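PDB 2PY5: DNA polymerase from Bacillus phage phi29, which replicates the viral genome by protein-primed, highly processive strand-displacement synthesis and proofreads with a 3'-5' exonuclease activity. Local coordinates for residues Ala26-Ile40 with Ile166-Leu178. The protein carries 2 engineered substitutions. Sequence-based numbering, arbitrary orientation.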
loop_
_atom_site.group_PDB
_atom_site.type_symbol
_atom_site.label_atom_id
_atom_site.label_comp_id
_atom_site.label_asym_id
_atom_site.label_seq_id
_atom_site.Cartn_x
_atom_site.Cartn_y
_atom_site.Cartn_z
ATOM N N ALA F 26 -11.251 -11.891 -24.402
ATOM C CA ALA F 26 -9.899 -11.870 -24.957
ATOM C C ALA F 26 -8.874 -12.257 -23.909
ATOM O O ALA F 26 -9.052 -11.973 -22.733
ATOM C CB ALA F 26 -9.555 -10.494 -25.525
ATOM N N TYR F 27 -7.818 -12.944 -24.350
ATOM C CA TYR F 27 -6.636 -13.171 -23.530
ATOM C C TYR F 27 -5.406 -12.740 -24.312
ATOM O O TYR F 27 -5.415 -12.704 -25.546
ATOM C CB TYR F 27 -6.489 -14.647 -23.145
ATOM C CG TYR F 27 -6.052 -15.563 -24.289
ATOM C CD1 TYR F 27 -4.706 -15.669 -24.666
ATOM C CD2 TYR F 27 -6.982 -16.313 -25.006
ATOM C CE1 TYR F 27 -4.309 -16.513 -25.718
ATOM C CE2 TYR F 27 -6.584 -17.156 -26.040
ATOM C CZ TYR F 27 -5.238 -17.243 -26.393
ATOM O OH TYR F 27 -4.835 -18.067 -27.433
ATOM N N GLY F 28 -4.336 -12.456 -23.579
ATOM C CA GLY F 28 -3.031 -12.243 -24.176
ATOM C C GLY F 28 -1.998 -12.833 -23.249
ATOM O O GLY F 28 -2.147 -12.769 -22.020
ATOM N N TYR F 29 -0.961 -13.425 -23.835
ATOM C CA TYR F 29 0.274 -13.757 -23.110
ATOM C C TYR F 29 1.495 -13.320 -23.884
ATOM O O TYR F 29 1.476 -13.292 -25.091
ATOM C CB TYR F 29 0.359 -15.250 -22.741
ATOM C CG TYR F 29 0.497 -16.232 -23.887
ATOM C CD1 TYR F 29 1.719 -16.392 -24.568
ATOM C CD2 TYR F 29 -0.572 -17.029 -24.268
ATOM C CE1 TYR F 29 1.856 -17.302 -25.609
ATOM C CE2 TYR F 29 -0.443 -17.944 -25.307
ATOM C CZ TYR F 29 0.786 -18.081 -25.967
ATOM O OH TYR F 29 0.933 -18.977 -27.005
ATOM N N MET F 30 2.556 -12.963 -23.158
ATOM C CA MET F 30 3.800 -12.501 -23.766
ATOM C C MET F 30 4.969 -12.957 -22.891
ATOM O O MET F 30 4.974 -12.716 -21.696
ATOM C CB MET F 30 3.808 -10.971 -23.907
ATOM C CG MET F 30 5.108 -10.422 -24.475
ATOM S SD MET F 30 5.089 -8.661 -24.851
ATOM C CE MET F 30 4.177 -8.641 -26.383
ATOM N N ASN F 31 5.959 -13.603 -23.526
ATOM C CA ASN F 31 7.175 -14.086 -22.861
ATOM C C ASN F 31 7.963 -12.860 -22.375
ATOM O O ASN F 31 8.342 -12.010 -23.168
ATOM C CB ASN F 31 7.952 -14.919 -23.879
ATOM C CG ASN F 31 9.161 -15.638 -23.304
ATOM O OD1 ASN F 31 9.562 -16.693 -23.820
ATOM N ND2 ASN F 31 9.761 -15.083 -22.298
ATOM N N ILE F 32 8.154 -12.781 -21.062
ATOM C CA ILE F 32 8.803 -11.640 -20.404
ATOM C C ILE F 32 10.249 -11.470 -20.855
ATOM O O ILE F 32 10.771 -10.343 -20.909
ATOM C CB ILE F 32 8.708 -11.811 -18.863
ATOM C CG1 ILE F 32 7.264 -11.601 -18.418
ATOM C CG2 ILE F 32 9.624 -10.841 -18.099
ATOM C CD1 ILE F 32 6.993 -11.990 -16.957
ATOM N N GLU F 33 10.885 -12.586 -21.192
ATOM C CA GLU F 33 12.275 -12.582 -21.661
ATOM C C GLU F 33 12.390 -12.320 -23.154
ATOM O O GLU F 33 13.395 -11.782 -23.597
ATOM C CB GLU F 33 12.964 -13.906 -21.310
ATOM C CG GLU F 33 12.989 -14.202 -19.816
ATOM C CD GLU F 33 13.693 -15.507 -19.494
ATOM O OE1 GLU F 33 13.178 -16.573 -19.896
ATOM O OE2 GLU F 33 14.764 -15.463 -18.839
ATOM N N ASP F 34 11.372 -12.705 -23.927
ATOM C CA ASP F 34 11.363 -12.542 -25.373
ATOM C C ASP F 34 10.019 -11.985 -25.802
ATOM O O ASP F 34 9.087 -12.738 -26.131
ATOM C CB ASP F 34 11.628 -13.882 -26.074
ATOM C CG ASP F 34 11.524 -13.791 -27.593
ATOM O OD1 ASP F 34 11.535 -12.663 -28.146
ATOM O OD2 ASP F 34 11.423 -14.853 -28.238
ATOM N N HIS F 35 9.930 -10.657 -25.822
ATOM C CA HIS F 35 8.652 -9.982 -26.055
ATOM C C HIS F 35 8.125 -10.230 -27.471
ATOM O O HIS F 35 7.030 -9.793 -27.802
ATOM C CB HIS F 35 8.736 -8.467 -25.731
ATOM C CG HIS F 35 9.220 -8.162 -24.343
ATOM N ND1 HIS F 35 9.766 -6.943 -24.004
ATOM C CD2 HIS F 35 9.272 -8.918 -23.222
ATOM C CE1 HIS F 35 10.124 -6.960 -22.730
ATOM N NE2 HIS F 35 9.834 -8.147 -22.230
ATOM N N SER F 36 8.889 -10.949 -28.302
ATOM C CA SER F 36 8.434 -11.353 -29.632
ATOM C C SER F 36 7.536 -12.600 -29.615
ATOM O O SER F 36 6.804 -12.847 -30.575
ATOM C CB SER F 36 9.634 -11.583 -30.577
ATOM O OG SER F 36 10.198 -12.880 -30.426
ATOM N N GLU F 37 7.602 -13.387 -28.538
ATOM C CA GLU F 37 6.749 -14.569 -28.382
ATOM C C GLU F 37 5.492 -14.184 -27.613
ATOM O O GLU F 37 5.535 -13.957 -26.392
ATOM C CB GLU F 37 7.468 -15.682 -27.614
ATOM C CG GLU F 37 6.637 -16.954 -27.499
ATOM C CD GLU F 37 7.087 -17.884 -26.402
ATOM O OE1 GLU F 37 8.282 -17.846 -26.020
ATOM O OE2 GLU F 37 6.240 -18.675 -25.935
ATOM N N TYR F 38 4.378 -14.106 -28.329
ATOM C CA TYR F 38 3.139 -13.671 -27.725
ATOM C C TYR F 38 1.948 -14.195 -28.514
ATOM O O TYR F 38 2.077 -14.568 -29.674
ATOM C CB TYR F 38 3.112 -12.137 -27.619
ATOM C CG TYR F 38 2.677 -11.451 -28.886
ATOM C CD1 TYR F 38 1.360 -11.054 -29.051
ATOM C CD2 TYR F 38 3.564 -11.224 -29.914
ATOM C CE1 TYR F 38 0.936 -10.446 -30.184
ATOM C CE2 TYR F 38 3.148 -10.608 -31.076
ATOM C CZ TYR F 38 1.824 -10.227 -31.204
ATOM O OH TYR F 38 1.382 -9.610 -32.354
ATOM N N LYS F 39 0.795 -14.227 -27.860
ATOM C CA LYS F 39 -0.429 -14.622 -28.525
ATOM C C LYS F 39 -1.627 -13.944 -27.881
ATOM O O LYS F 39 -1.707 -13.822 -26.656
ATOM C CB LYS F 39 -0.597 -16.140 -28.485
ATOM C CG LYS F 39 -1.814 -16.606 -29.310
ATOM C CD LYS F 39 -1.784 -18.075 -29.693
ATOM C CE LYS F 39 -3.077 -18.482 -30.433
ATOM N NZ LYS F 39 -3.161 -17.957 -31.840
ATOM N N ILE F 40 -2.534 -13.478 -28.728
ATOM C CA ILE F 40 -3.817 -12.940 -28.295
ATOM C C ILE F 40 -4.931 -13.733 -28.970
ATOM O O ILE F 40 -4.880 -13.987 -30.179
ATOM C CB ILE F 40 -3.913 -11.440 -28.634
ATOM C CG1 ILE F 40 -2.918 -10.656 -27.769
ATOM C CG2 ILE F 40 -5.339 -10.912 -28.437
ATOM C CD1 ILE F 40 -2.595 -9.289 -28.295
ATOM N N ILE F 166 -4.482 -4.741 -25.919
ATOM C CA ILE F 166 -4.161 -5.925 -25.139
ATOM C C ILE F 166 -2.657 -6.211 -25.215
ATOM O O ILE F 166 -2.009 -6.473 -24.197
ATOM C CB ILE F 166 -4.990 -7.159 -25.620
ATOM C CG1 ILE F 166 -6.491 -6.912 -25.399
ATOM C CG2 ILE F 166 -4.528 -8.441 -24.887
ATOM C CD1 ILE F 166 -7.407 -7.830 -26.233
ATOM N N LYS F 167 -2.102 -6.135 -26.415
ATOM C CA LYS F 167 -0.677 -6.335 -26.619
ATOM C C LYS F 167 0.143 -5.305 -25.831
ATOM O O LYS F 167 1.172 -5.636 -25.235
ATOM C CB LYS F 167 -0.333 -6.232 -28.105
ATOM C CG LYS F 167 1.053 -6.727 -28.428
ATOM C CD LYS F 167 1.337 -6.613 -29.886
ATOM C CE LYS F 167 2.758 -7.017 -30.191
ATOM N NZ LYS F 167 3.050 -6.937 -31.645
ATOM N N ASN F 168 -0.321 -4.061 -25.823
ATOM C CA ASN F 168 0.375 -2.992 -25.093
ATOM C C ASN F 168 0.330 -3.259 -23.590
ATOM O O ASN F 168 1.349 -3.120 -22.891
ATOM C CB ASN F 168 -0.255 -1.636 -25.417
ATOM C CG ASN F 168 0.419 -0.489 -24.704
ATOM O OD1 ASN F 168 -0.250 0.359 -24.104
ATOM N ND2 ASN F 168 1.750 -0.440 -24.772
ATOM N N ASP F 169 -0.844 -3.631 -23.081
ATOM C CA ASP F 169 -0.987 -3.942 -21.650
ATOM C C ASP F 169 -0.032 -5.030 -21.197
ATOM O O ASP F 169 0.667 -4.865 -20.192
ATOM C CB ASP F 169 -2.406 -4.390 -21.303
ATOM C CG ASP F 169 -3.381 -3.248 -21.203
ATOM O OD1 ASP F 169 -2.975 -2.080 -21.367
ATOM O OD2 ASP F 169 -4.574 -3.534 -20.948
ATOM N N ILE F 170 -0.003 -6.154 -21.911
ATOM C CA ILE F 170 0.884 -7.255 -21.501
ATOM C C ILE F 170 2.362 -6.905 -21.715
ATOM O O ILE F 170 3.213 -7.357 -20.968
ATOM C CB ILE F 170 0.510 -8.613 -22.164
ATOM C CG1 ILE F 170 0.712 -8.605 -23.694
ATOM C CG2 ILE F 170 -0.936 -8.975 -21.792
ATOM C CD1 ILE F 170 0.197 -9.891 -24.375
ATOM N N GLN F 171 2.672 -6.070 -22.704
ATOM C CA GLN F 171 4.061 -5.711 -22.975
ATOM C C GLN F 171 4.587 -4.725 -21.938
ATOM O O GLN F 171 5.761 -4.776 -21.599
ATOM C CB GLN F 171 4.231 -5.151 -24.396
ATOM C CG GLN F 171 5.693 -4.853 -24.734
ATOM C CD GLN F 171 5.962 -4.602 -26.205
ATOM O OE1 GLN F 171 6.958 -3.967 -26.559
ATOM N NE2 GLN F 171 5.096 -5.104 -27.063
ATOM N N ILE F 172 3.735 -3.822 -21.450
ATOM C CA ILE F 172 4.158 -2.897 -20.378
ATOM C C ILE F 172 4.619 -3.705 -19.156
ATOM O O ILE F 172 5.711 -3.467 -18.615
ATOM C CB ILE F 172 3.027 -1.939 -19.971
ATOM C CG1 ILE F 172 2.820 -0.879 -21.054
ATOM C CG2 ILE F 172 3.347 -1.259 -18.609
ATOM C CD1 ILE F 172 1.455 -0.229 -21.005
ATOM N N ILE F 173 3.789 -4.652 -18.724
ATOM C CA ILE F 173 4.122 -5.473 -17.561
ATOM C C ILE F 173 5.333 -6.394 -17.860
ATOM O O ILE F 173 6.209 -6.545 -17.017
ATOM C CB ILE F 173 2.902 -6.249 -17.037
ATOM C CG1 ILE F 173 1.838 -5.275 -16.488
ATOM C CG2 ILE F 173 3.326 -7.242 -15.960
ATOM C CD1 ILE F 173 2.325 -4.324 -15.354
ATOM N N ALA F 174 5.410 -6.954 -19.066
ATOM C CA ALA F 174 6.608 -7.722 -19.446
ATOM C C ALA F 174 7.879 -6.890 -19.351
ATOM O O ALA F 174 8.892 -7.355 -18.833
ATOM C CB ALA F 174 6.470 -8.292 -20.862
ATOM N N GLU F 175 7.846 -5.669 -19.882
ATOM C CA GLU F 175 9.025 -4.801 -19.878
ATOM C C GLU F 175 9.428 -4.420 -18.452
ATOM O O GLU F 175 10.611 -4.420 -18.109
ATOM C CB GLU F 175 8.779 -3.551 -20.722
ATOM C CG GLU F 175 8.691 -3.853 -22.242
ATOM C CD GLU F 175 8.325 -2.644 -23.096
ATOM O OE1 GLU F 175 7.836 -1.634 -22.546
ATOM O OE2 GLU F 175 8.537 -2.704 -24.327
ATOM N N ALA F 176 8.437 -4.072 -17.639
ATOM C CA ALA F 176 8.700 -3.635 -16.267
ATOM C C ALA F 176 9.222 -4.795 -15.420
ATOM O O ALA F 176 10.187 -4.626 -14.678
ATOM C CB ALA F 176 7.450 -3.017 -15.629
ATOM N N LEU F 177 8.595 -5.965 -15.541
ATOM C CA LEU F 177 9.057 -7.126 -14.779
ATOM C C LEU F 177 10.457 -7.558 -15.188
ATOM O O LEU F 177 11.265 -7.911 -14.335
ATOM C CB LEU F 177 8.112 -8.301 -14.914
ATOM C CG LEU F 177 6.786 -8.160 -14.192
ATOM C CD1 LEU F 177 5.900 -9.327 -14.548
ATOM C CD2 LEU F 177 7.010 -8.101 -12.672
ATOM N N LEU F 178 10.758 -7.515 -16.482
ATOM C CA LEU F 178 12.098 -7.901 -16.921
ATOM C C LEU F 178 13.176 -6.979 -16.318
ATOM O O LEU F 178 14.221 -7.447 -15.833
ATOM C CB LEU F 178 12.189 -7.939 -18.450
ATOM C CG LEU F 178 13.531 -8.461 -18.976
ATOM C CD1 LEU F 178 13.797 -9.853 -18.461
ATOM C CD2 LEU F 178 13.550 -8.427 -20.477
#
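Met30, Ile32 and Ile40 pack against Ile166, Ile170 and Ala174 where helix 160-182 lies on the edge hairpin of the mixed sheet in the DnaQ-like 3'-5' exonuclease domain. The helix runs in the same sense as strand 26-31 but inclined by 35°, with the axes 8.1 Å apart at closest approach. Gly28, with no side chain, brings its backbone against Ile166 CG2 and Ile170 CD1, and Ile170 CD1 comes to 3.7 Å from Tyr29 C. Met30 starts extended, then bends at chi3 (-77°), which lays the thioether against the helix: SD sits 3.6 Å from Gln171 CB, and CE continues toward the stem of Lys167.

At the outer strand, the extended Lys167 chain crosses Tyr38 at about a right angle. Its CE lies over one ring face, 3.9 Å from the centroid, in a CH-pi contact, while NZ gives a weak hydrogen bond to Tyr38 OH. That hydroxyl is also hydrogen-bonded to Tyr163, from an earlier turn of the same helix. Ile40 crosses the base of the same lysine, its CD1 3.8 Å from Lys167 CB.

Asp169, which binds magnesium in the exonuclease site, takes no part in this packing and instead packs on a phosphate of the bound DNA. Ile166 and Ile170 also touch Glu14 and the engineered Ala12 of the neighbouring strand 8-15.

Past the strand end, Ile32 splits its branches, CD1 to Leu177 CD1 and CG2 to Leu178 CB. The His35 imidazole leans obliquely on the helix, with CE1 3.5 Å from Glu175 CG, and its NE2 makes a weak, bent hydrogen bond to Ile32 O (2.7 Å, 119° at the hydrogen).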